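Local coordinates for protein glucoamylase (Thermoanaerobacterium thermosaccharolyticum, PDB 1LF6) that hydrolyses terminal alpha-1,4-linked glucose residues from the non-reducing ends of glucan chains, releasing beta-D-glucose, as a family 15 glycoside hydrolase, at residues A[412-415]-A[416-420]; A[422-425]-A[426-430]; A[345-348]-A[349-352]. One frame throughout, in Å; residues are numbered along the deposited sequence.

Interaction 1: residues A[412-415]-A[416-420]; sequences DLYD and SLVKP
One face of the Tyr414 ring carries Lys419, whose CB stands 4.1 Å above the ring plane, displaced toward the rim. Lys419 CD reaches Tyr414 OH at 3.9 Å, so the lysine chain slants across the ring from CB over the face to CD near the hydroxyl. Val418 comes to the same ring obliquely, CG1 lying 3.8 Å from Tyr414 CD1. With CG of Tyr414 opposite its own backbone N (chi1 180°), the ring is carried forward along the first turn of helix 414-428, where these two side chains can meet it. The backbone beneath is a wide, pi-type turn. Leu413, the N-cap residue, offers one carbonyl to two donors: Leu417 N at 2.7 Å and Val418 N at 3.1 Å from Leu413 O. One residue on, Lys419 N binds Tyr414 O at 2.8 Å, nearly straight at 172° and in the carbonyl plane. Pro420 has no N-H to give, and its CD rests 3.3 Å from Asp415 O, at the kink. Tyr414 OH hydrogen-bonds Asp467 and Lys419 NZ forms a salt bridge with Asp423. The lysine is thus a bridge, apolar stem against the aromatic ring and charge paired one turn further on.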
ATOM      1  N   ASP A 412      18.199 -15.360  19.229  1.00 23.81           N
ATOM      2  CA  ASP A 412      17.833 -14.827  20.536  1.00 24.62           C
ATOM      3  C   ASP A 412      16.313 -14.800  20.700  1.00 25.16           C
ATOM      4  O   ASP A 412      15.808 -14.621  21.801  1.00 24.91           O
ATOM      5  CB  ASP A 412      18.393 -13.414  20.674  1.00 24.74           C
ATOM      6  CG  ASP A 412      17.891 -12.487  19.585  1.00 25.82           C
ATOM      7  OD1 ASP A 412      17.065 -11.598  19.884  1.00 27.83           O
ATOM      8  OD2 ASP A 412      18.314 -12.655  18.423  1.00 26.81           O
ATOM      9  N   LEU A 413      15.587 -14.985  19.600  1.00 25.21           N
ATOM     10  CA  LEU A 413      14.125 -14.961  19.646  1.00 24.99           C
ATOM     11  C   LEU A 413      13.499 -16.351  19.755  1.00 25.99           C
ATOM     12  O   LEU A 413      12.281 -16.507  19.629  1.00 25.50           O
ATOM     13  CB  LEU A 413      13.577 -14.248  18.405  1.00 23.43           C
ATOM     14  CG  LEU A 413      13.971 -12.783  18.208  1.00 23.42           C
ATOM     15  CD1 LEU A 413      13.395 -12.275  16.894  1.00 23.82           C
ATOM     16  CD2 LEU A 413      13.470 -11.946  19.386  1.00 22.60           C
ATOM     17  N   TYR A 414      14.330 -17.357  20.009  1.00 26.88           N
ATOM     18  CA  TYR A 414      13.845 -18.729  20.113  1.00 28.81           C
ATOM     19  C   TYR A 414      12.732 -18.926  21.143  1.00 28.55           C
ATOM     20  O   TYR A 414      11.690 -19.501  20.827  1.00 28.64           O
ATOM     21  CB  TYR A 414      15.004 -19.682  20.433  1.00 28.25           C
ATOM     22  CG  TYR A 414      14.567 -21.123  20.556  1.00 29.86           C
ATOM     23  CD1 TYR A 414      14.102 -21.826  19.446  1.00 29.98           C
ATOM     24  CD2 TYR A 414      14.580 -21.773  21.791  1.00 30.08           C
ATOM     25  CE1 TYR A 414      13.661 -23.136  19.561  1.00 31.01           C
ATOM     26  CE2 TYR A 414      14.140 -23.085  21.917  1.00 30.95           C
ATOM     27  CZ  TYR A 414      13.680 -23.761  20.798  1.00 31.02           C
ATOM     28  OH  TYR A 414      13.232 -25.054  20.914  1.00 29.43           O
ATOM     29  N   ASP A 415      12.952 -18.457  22.368  1.00 29.25           N
ATOM     30  CA  ASP A 415      11.964 -18.605  23.437  1.00 29.61           C
ATOM     31  C   ASP A 415      10.695 -17.785  23.251  1.00 28.70           C
ATOM     32  O   ASP A 415       9.596 -18.271  23.506  1.00 29.46           O
ATOM     33  CB  ASP A 415      12.570 -18.232  24.800  1.00 32.17           C
ATOM     34  CG  ASP A 415      13.613 -19.223  25.273  1.00 34.58           C
ATOM     35  OD1 ASP A 415      13.301 -20.431  25.354  1.00 35.42           O
ATOM     36  OD2 ASP A 415      14.747 -18.790  25.577  1.00 37.91           O
ATOM     37  N   SER A 416      10.843 -16.540  22.814  1.00 28.12           N
ATOM     38  CA  SER A 416       9.687 -15.663  22.657  1.00 28.07           C
ATOM     39  C   SER A 416       8.968 -15.720  21.310  1.00 26.98           C
ATOM     40  O   SER A 416       7.800 -15.333  21.220  1.00 26.40           O
ATOM     41  CB  SER A 416      10.099 -14.215  22.937  1.00 28.82           C
ATOM     42  OG  SER A 416      11.023 -13.751  21.966  1.00 30.42           O
ATOM     43  N   LEU A 417       9.644 -16.208  20.273  1.00 25.41           N
ATOM     44  CA  LEU A 417       9.041 -16.248  18.942  1.00 25.16           C
ATOM     45  C   LEU A 417       8.991 -17.620  18.270  1.00 23.50           C
ATOM     46  O   LEU A 417       7.915 -18.133  17.954  1.00 23.28           O
ATOM     47  CB  LEU A 417       9.785 -15.266  18.030  1.00 24.37           C
ATOM     48  CG  LEU A 417       9.289 -14.942  16.612  1.00 27.29           C
ATOM     49  CD1 LEU A 417       9.375 -16.167  15.702  1.00 25.54           C
ATOM     50  CD2 LEU A 417       7.869 -14.427  16.697  1.00 27.04           C
ATOM     51  N   VAL A 418      10.159 -18.209  18.055  1.00 21.81           N
ATOM     52  CA  VAL A 418      10.266 -19.494  17.378  1.00 20.32           C
ATOM     53  C   VAL A 418       9.546 -20.660  18.036  1.00 21.52           C
ATOM     54  O   VAL A 418       8.690 -21.291  17.412  1.00 22.87           O
ATOM     55  CB  VAL A 418      11.749 -19.869  17.160  1.00 19.66           C
ATOM     56  CG1 VAL A 418      11.856 -21.212  16.457  1.00 16.38           C
ATOM     57  CG2 VAL A 418      12.442 -18.772  16.340  1.00 16.89           C
ATOM     58  N   LYS A 419       9.877 -20.950  19.291  1.00 20.94           N
ATOM     59  CA  LYS A 419       9.250 -22.072  19.981  1.00 21.63           C
ATOM     60  C   LYS A 419       7.727 -21.963  20.080  1.00 19.85           C
ATOM     61  O   LYS A 419       7.016 -22.910  19.755  1.00 20.99           O
ATOM     62  CB  LYS A 419       9.871 -22.254  21.373  1.00 21.73           C
ATOM     63  CG  LYS A 419       9.278 -23.397  22.179  1.00 25.01           C
ATOM     64  CD  LYS A 419      10.286 -23.920  23.204  1.00 28.59           C
ATOM     65  CE  LYS A 419       9.607 -24.753  24.276  1.00 28.94           C
ATOM     66  NZ  LYS A 419       8.716 -25.801  23.714  1.00 31.11           N
ATOM     67  N   PRO A 420       7.200 -20.814  20.530  1.00 20.34           N
ATOM     68  CA  PRO A 420       5.735 -20.748  20.607  1.00 20.67           C
ATOM     69  C   PRO A 420       5.026 -20.939  19.257  1.00 20.66           C
ATOM     70  O   PRO A 420       3.992 -21.607  19.183  1.00 20.21           O
ATOM     71  CB  PRO A 420       5.474 -19.373  21.232  1.00 21.95           C
ATOM     72  CG  PRO A 420       6.731 -18.593  20.928  1.00 26.03           C
ATOM     73  CD  PRO A 420       7.822 -19.608  21.100  1.00 21.47           C
TER
HETATM   74  O   HOH W   1      13.728 -15.029  23.273  1.00 33.05           O

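Interaction 2: residues A[422-425]-A[426-430]; sequences ADFI and IKIGP
The C-terminal end of helix 414-428, probably one of the outer helices of the (alpha/alpha) barrel, is where this contact belongs, and it illustrates how a helix runs out. Ile428, the last helical residue, folds back over Phe424: its CD1 lies over the ring face, 3.9 Å from the ring centroid and 28° off the normal, a CH-pi contact. The methyl sits toward the outer end of the ring, with Ile428 CD1 3.5 Å from Phe424 CZ. Ile428 CG1 occupies the position between its backbone N and carbonyl carbon (chi1 56°), and this swings the branch back along the axis, passing 3.4 Å from Phe424 O. Beneath the pair, Ile426 N binds Ala422 O and Ile428 N binds Phe424 O, both in alpha-helical register. Lys427 N is divided between Asp423 O and Phe424 O, both bonds weak. The closing bond is short, Gly429 N to Ile425 O at 2.7 Å, after which Gly429 leaves helical geometry and a cis peptide leads into Pro430. Lys427 lays its CE 3.5 Å from Asp423 O, yet its NZ remains 6.5 Å from Asp423 OD2, and that carboxylate turns instead to Tyr474 and Lys419. Ile425 touches Trp481, Glu451 and Leu395, and Ile426 touches Tyr474 and Leu455. The chemistry is therefore divided: main-chain bonds finish the helix, whereas the methyl-on-ring contact is apolar and gives Phe424 and Ile428, whose backbones are a turn apart, a shared hydrophobic patch that should favour the helical form up to its last residue.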
ATOM      1  N   ALA A 422       6.308 -22.510  16.536  1.00 17.35           N
ATOM      2  CA  ALA A 422       6.559 -23.863  16.069  1.00 18.56           C
ATOM      3  C   ALA A 422       5.619 -24.835  16.776  1.00 19.12           C
ATOM      4  O   ALA A 422       5.041 -25.723  16.144  1.00 18.03           O
ATOM      5  CB  ALA A 422       8.015 -24.255  16.327  1.00 19.01           C
ATOM      6  N   ASP A 423       5.465 -24.661  18.087  1.00 19.51           N
ATOM      7  CA  ASP A 423       4.587 -25.526  18.871  1.00 20.82           C
ATOM      8  C   ASP A 423       3.133 -25.331  18.457  1.00 21.21           C
ATOM      9  O   ASP A 423       2.349 -26.276  18.457  1.00 22.74           O
ATOM     10  CB  ASP A 423       4.729 -25.240  20.370  1.00 22.56           C
ATOM     11  CG  ASP A 423       6.096 -25.640  20.920  1.00 23.40           C
ATOM     12  OD1 ASP A 423       6.726 -26.558  20.353  1.00 24.13           O
ATOM     13  OD2 ASP A 423       6.523 -25.046  21.929  1.00 23.71           O
ATOM     14  N   PHE A 424       2.774 -24.100  18.108  1.00 20.34           N
ATOM     15  CA  PHE A 424       1.410 -23.814  17.690  1.00 20.83           C
ATOM     16  C   PHE A 424       1.117 -24.504  16.354  1.00 19.23           C
ATOM     17  O   PHE A 424       0.058 -25.106  16.174  1.00 19.24           O
ATOM     18  CB  PHE A 424       1.203 -22.303  17.564  1.00 20.32           C
ATOM     19  CG  PHE A 424      -0.193 -21.913  17.178  1.00 20.82           C
ATOM     20  CD1 PHE A 424      -0.424 -21.150  16.038  1.00 20.92           C
ATOM     21  CD2 PHE A 424      -1.281 -22.313  17.947  1.00 21.31           C
ATOM     22  CE1 PHE A 424      -1.718 -20.792  15.670  1.00 20.17           C
ATOM     23  CE2 PHE A 424      -2.578 -21.961  17.587  1.00 20.94           C
ATOM     24  CZ  PHE A 424      -2.796 -21.199  16.446  1.00 19.84           C
ATOM     25  N   ILE A 425       2.064 -24.420  15.426  1.00 18.35           N
ATOM     26  CA  ILE A 425       1.916 -25.045  14.117  1.00 18.76           C
ATOM     27  C   ILE A 425       1.763 -26.565  14.216  1.00 18.85           C
ATOM     28  O   ILE A 425       0.935 -27.156  13.527  1.00 18.26           O
ATOM     29  CB  ILE A 425       3.133 -24.739  13.218  1.00 18.62           C
ATOM     30  CG1 ILE A 425       3.149 -23.252  12.854  1.00 17.16           C
ATOM     31  CG2 ILE A 425       3.090 -25.596  11.953  1.00 16.00           C
ATOM     32  CD1 ILE A 425       4.424 -22.806  12.174  1.00 17.16           C
ATOM     33  N   ILE A 426       2.567 -27.197  15.065  1.00 18.84           N
ATOM     34  CA  ILE A 426       2.507 -28.646  15.224  1.00 19.78           C
ATOM     35  C   ILE A 426       1.195 -29.083  15.856  1.00 19.96           C
ATOM     36  O   ILE A 426       0.745 -30.213  15.670  1.00 20.26           O
ATOM     37  CB  ILE A 426       3.684 -29.159  16.081  1.00 22.09           C
ATOM     38  CG1 ILE A 426       4.996 -28.926  15.325  1.00 22.17           C
ATOM     39  CG2 ILE A 426       3.488 -30.643  16.417  1.00 23.91           C
ATOM     40  CD1 ILE A 426       6.196 -29.594  15.947  1.00 22.15           C
ATOM     41  N   LYS A 427       0.573 -28.172  16.592  1.00 20.57           N
ATOM     42  CA  LYS A 427      -0.691 -28.451  17.254  1.00 22.78           C
ATOM     43  C   LYS A 427      -1.876 -28.457  16.290  1.00 23.78           C
ATOM     44  O   LYS A 427      -2.809 -29.242  16.455  1.00 23.92           O
ATOM     45  CB  LYS A 427      -0.927 -27.412  18.343  1.00 22.48           C
ATOM     46  CG  LYS A 427      -1.241 -28.001  19.686  1.00 26.76           C
ATOM     47  CD  LYS A 427      -1.246 -26.946  20.769  1.00 25.53           C
ATOM     48  CE  LYS A 427       0.165 -26.586  21.197  1.00 27.68           C
ATOM     49  NZ  LYS A 427       0.141 -25.863  22.499  1.00 27.65           N
ATOM     50  N   ILE A 428      -1.846 -27.593  15.279  1.00 24.42           N
ATOM     51  CA  ILE A 428      -2.968 -27.532  14.343  1.00 25.52           C
ATOM     52  C   ILE A 428      -2.684 -27.901  12.890  1.00 25.99           C
ATOM     53  O   ILE A 428      -3.606 -28.239  12.149  1.00 27.24           O
ATOM     54  CB  ILE A 428      -3.621 -26.140  14.372  1.00 27.85           C
ATOM     55  CG1 ILE A 428      -2.577 -25.062  14.083  1.00 27.61           C
ATOM     56  CG2 ILE A 428      -4.273 -25.907  15.732  1.00 28.26           C
ATOM     57  CD1 ILE A 428      -3.152 -23.668  14.016  1.00 29.41           C
ATOM     58  N   GLY A 429      -1.422 -27.843  12.478  1.00 23.74           N
ATOM     59  CA  GLY A 429      -1.091 -28.180  11.102  1.00 22.26           C
ATOM     60  C   GLY A 429      -1.249 -29.659  10.796  1.00 22.27           C
ATOM     61  O   GLY A 429      -1.535 -30.447  11.693  1.00 24.01           O
ATOM     62  N   PRO A 430      -1.045 -30.079   9.538  1.00 21.54           N
ATOM     63  CA  PRO A 430      -0.672 -29.226   8.409  1.00 20.81           C
ATOM     64  C   PRO A 430      -1.838 -28.489   7.748  1.00 20.52           C
ATOM     65  O   PRO A 430      -1.621 -27.612   6.913  1.00 18.63           O
ATOM     66  CB  PRO A 430       0.003 -30.203   7.458  1.00 22.35           C
ATOM     67  CG  PRO A 430      -0.797 -31.454   7.670  1.00 20.86           C
ATOM     68  CD  PRO A 430      -0.931 -31.504   9.176  1.00 21.64           C
TER

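Interaction 3: residues A[345-348]-A[349-352]; sequences LYHV and ANAF
Asn350 reaches back over the Tyr346 ring one turn earlier in helix 342-355, an i to i+4 pairing within the (alpha/alpha) barrel. From its CB, which lies 3.4 Å from His347 O, the side chain leaves opposite its own carbonyl carbon (chi1 -74°), and this turns CG back toward the preceding turn, to 3.4 Å from Tyr346 O. At the tip the two branches part. OD1 makes a weak hydrogen bond to Arg407, while ND2 stands 3.4 Å above the plane of the Tyr346 ring, displaced toward its rim near CZ. Ring and amide planes are 78° apart, so the amide stands steeply over the phenol instead of lying flat on it. Tyr346 also serves its other neighbour: its CD2 sits over the centre of the His347 imidazole; the imidazole itself stacks with Trp654. Were Tyr346 an alanine, Asn350 ND2 would probably lose the phenol face beneath it and His347 the carbon over its ring, opening a gap in the buried layer. On another side of the helix, Val348 and Phe352 run alongside each other in the same direction, with Val348 CG1 3.5 Å from Phe352 CE2, against Leu305 of helix 296-306. Four alpha-helical bonds tie the turn together, Ala349 N to Leu345 O being short at 2.7 Å. The His347 side chain is about 12 Å from that of Glu438, the probable proton donor. One water joins the polar tips, lying at the imidazole edge in its plane, 2.8 Å from His347 ND1 and accepting from Asn350 ND2 at 3.0 Å.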
ATOM      1  N   LEU A 345       4.580  -8.561   5.634  1.00 16.56           N
ATOM      2  CA  LEU A 345       5.731  -8.051   6.374  1.00 17.04           C
ATOM      3  C   LEU A 345       6.968  -8.905   6.083  1.00 16.63           C
ATOM      4  O   LEU A 345       8.068  -8.387   5.883  1.00 15.72           O
ATOM      5  CB  LEU A 345       5.414  -8.050   7.875  1.00 18.20           C
ATOM      6  CG  LEU A 345       6.385  -7.387   8.856  1.00 21.89           C
ATOM      7  CD1 LEU A 345       6.620  -5.935   8.458  1.00 23.21           C
ATOM      8  CD2 LEU A 345       5.804  -7.460  10.265  1.00 20.18           C
ATOM      9  N   TYR A 346       6.770 -10.215   6.057  1.00 16.20           N
ATOM     10  CA  TYR A 346       7.834 -11.177   5.774  1.00 14.43           C
ATOM     11  C   TYR A 346       8.482 -10.871   4.429  1.00 14.18           C
ATOM     12  O   TYR A 346       9.708 -10.802   4.312  1.00 12.34           O
ATOM     13  CB  TYR A 346       7.237 -12.594   5.765  1.00 14.91           C
ATOM     14  CG  TYR A 346       8.105 -13.679   5.157  1.00 16.07           C
ATOM     15  CD1 TYR A 346       9.259 -14.134   5.801  1.00 17.27           C
ATOM     16  CD2 TYR A 346       7.758 -14.267   3.939  1.00 14.84           C
ATOM     17  CE1 TYR A 346      10.044 -15.153   5.248  1.00 15.88           C
ATOM     18  CE2 TYR A 346       8.534 -15.282   3.378  1.00 16.26           C
ATOM     19  CZ  TYR A 346       9.674 -15.721   4.038  1.00 18.09           C
ATOM     20  OH  TYR A 346      10.437 -16.725   3.485  1.00 17.80           O
ATOM     21  N   HIS A 347       7.649 -10.683   3.413  1.00 12.55           N
ATOM     22  CA  HIS A 347       8.139 -10.394   2.075  1.00 11.64           C
ATOM     23  C   HIS A 347       8.833  -9.038   2.019  1.00 12.36           C
ATOM     24  O   HIS A 347       9.879  -8.892   1.384  1.00 11.31           O
ATOM     25  CB  HIS A 347       6.975 -10.466   1.087  1.00 13.40           C
ATOM     26  CG  HIS A 347       6.429 -11.852   0.916  1.00 14.46           C
ATOM     27  ND1 HIS A 347       7.201 -12.901   0.458  1.00 12.30           N
ATOM     28  CD2 HIS A 347       5.202 -12.369   1.164  1.00 12.17           C
ATOM     29  CE1 HIS A 347       6.472 -14.002   0.429  1.00 11.87           C
ATOM     30  NE2 HIS A 347       5.253 -13.707   0.851  1.00 11.87           N
ATOM     31  N   VAL A 348       8.255  -8.051   2.695  1.00 11.81           N
ATOM     32  CA  VAL A 348       8.836  -6.715   2.736  1.00 13.02           C
ATOM     33  C   VAL A 348      10.215  -6.825   3.404  1.00 14.28           C
ATOM     34  O   VAL A 348      11.194  -6.274   2.916  1.00 17.02           O
ATOM     35  CB  VAL A 348       7.915  -5.740   3.525  1.00 14.26           C
ATOM     36  CG1 VAL A 348       8.663  -4.427   3.838  1.00 12.69           C
ATOM     37  CG2 VAL A 348       6.661  -5.438   2.696  1.00 10.30           C
ATOM     38  N   ALA A 349      10.286  -7.563   4.507  1.00 14.25           N
ATOM     39  CA  ALA A 349      11.543  -7.758   5.213  1.00 16.14           C
ATOM     40  C   ALA A 349      12.592  -8.398   4.296  1.00 17.54           C
ATOM     41  O   ALA A 349      13.777  -8.061   4.358  1.00 18.96           O
ATOM     42  CB  ALA A 349      11.318  -8.625   6.430  1.00 10.69           C
ATOM     43  N   ASN A 350      12.161  -9.324   3.445  1.00 17.87           N
ATOM     44  CA  ASN A 350      13.087  -9.971   2.533  1.00 18.76           C
ATOM     45  C   ASN A 350      13.665  -8.974   1.531  1.00 18.47           C
ATOM     46  O   ASN A 350      14.827  -9.096   1.125  1.00 17.92           O
ATOM     47  CB  ASN A 350      12.406 -11.131   1.800  1.00 17.99           C
ATOM     48  CG  ASN A 350      12.213 -12.334   2.694  1.00 21.30           C
ATOM     49  OD1 ASN A 350      13.033 -12.597   3.577  1.00 21.13           O
ATOM     50  ND2 ASN A 350      11.138 -13.080   2.466  1.00 17.24           N
ATOM     51  N   ALA A 351      12.861  -7.989   1.134  1.00 15.78           N
ATOM     52  CA  ALA A 351      13.327  -6.965   0.201  1.00 15.78           C
ATOM     53  C   ALA A 351      14.357  -6.095   0.928  1.00 16.58           C
ATOM     54  O   ALA A 351      15.397  -5.765   0.371  1.00 16.85           O
ATOM     55  CB  ALA A 351      12.157  -6.111  -0.275  1.00 14.52           C
ATOM     56  N   PHE A 352      14.063  -5.723   2.173  1.00 16.76           N
ATOM     57  CA  PHE A 352      15.007  -4.919   2.941  1.00 18.16           C
ATOM     58  C   PHE A 352      16.330  -5.673   3.065  1.00 18.01           C
ATOM     59  O   PHE A 352      17.398  -5.080   2.959  1.00 18.98           O
ATOM     60  CB  PHE A 352      14.454  -4.614   4.344  1.00 15.67           C
ATOM     61  CG  PHE A 352      13.481  -3.465   4.381  1.00 14.53           C
ATOM     62  CD1 PHE A 352      13.834  -2.221   3.863  1.00 14.24           C
ATOM     63  CD2 PHE A 352      12.223  -3.616   4.960  1.00 13.62           C
ATOM     64  CE1 PHE A 352      12.949  -1.138   3.920  1.00 13.98           C
ATOM     65  CE2 PHE A 352      11.330  -2.541   5.024  1.00 13.17           C
ATOM     66  CZ  PHE A 352      11.694  -1.303   4.504  1.00 14.56           C
TER
HETATM   67  O   HOH W   2       9.823 -12.094  -0.097  1.00 16.36           O

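All three contacts are turns of helices in the (alpha/alpha) barrel, within the family 15 glycoside hydrolase region. Along the chain interaction 3 comes first, on helix 342-355; interactions 1 and 2 follow in series on helix 414-428, at its start and its end, their centres 14 Å apart. The centre of interaction 3 is 19 Å from that of interaction 1 and 23 Å from that of interaction 2, and it touches neither. Helix 395-407 borders all three, and helix 358-375 meets interactions 1 and 3. A salt bridge between Lys419 and Asp423, one turn apart, links the segments of interactions 1 and 2. Interaction 3 is wholly buried, whereas 1 and 2 are partly exposed, consistent with an outer-layer helix of the toroid.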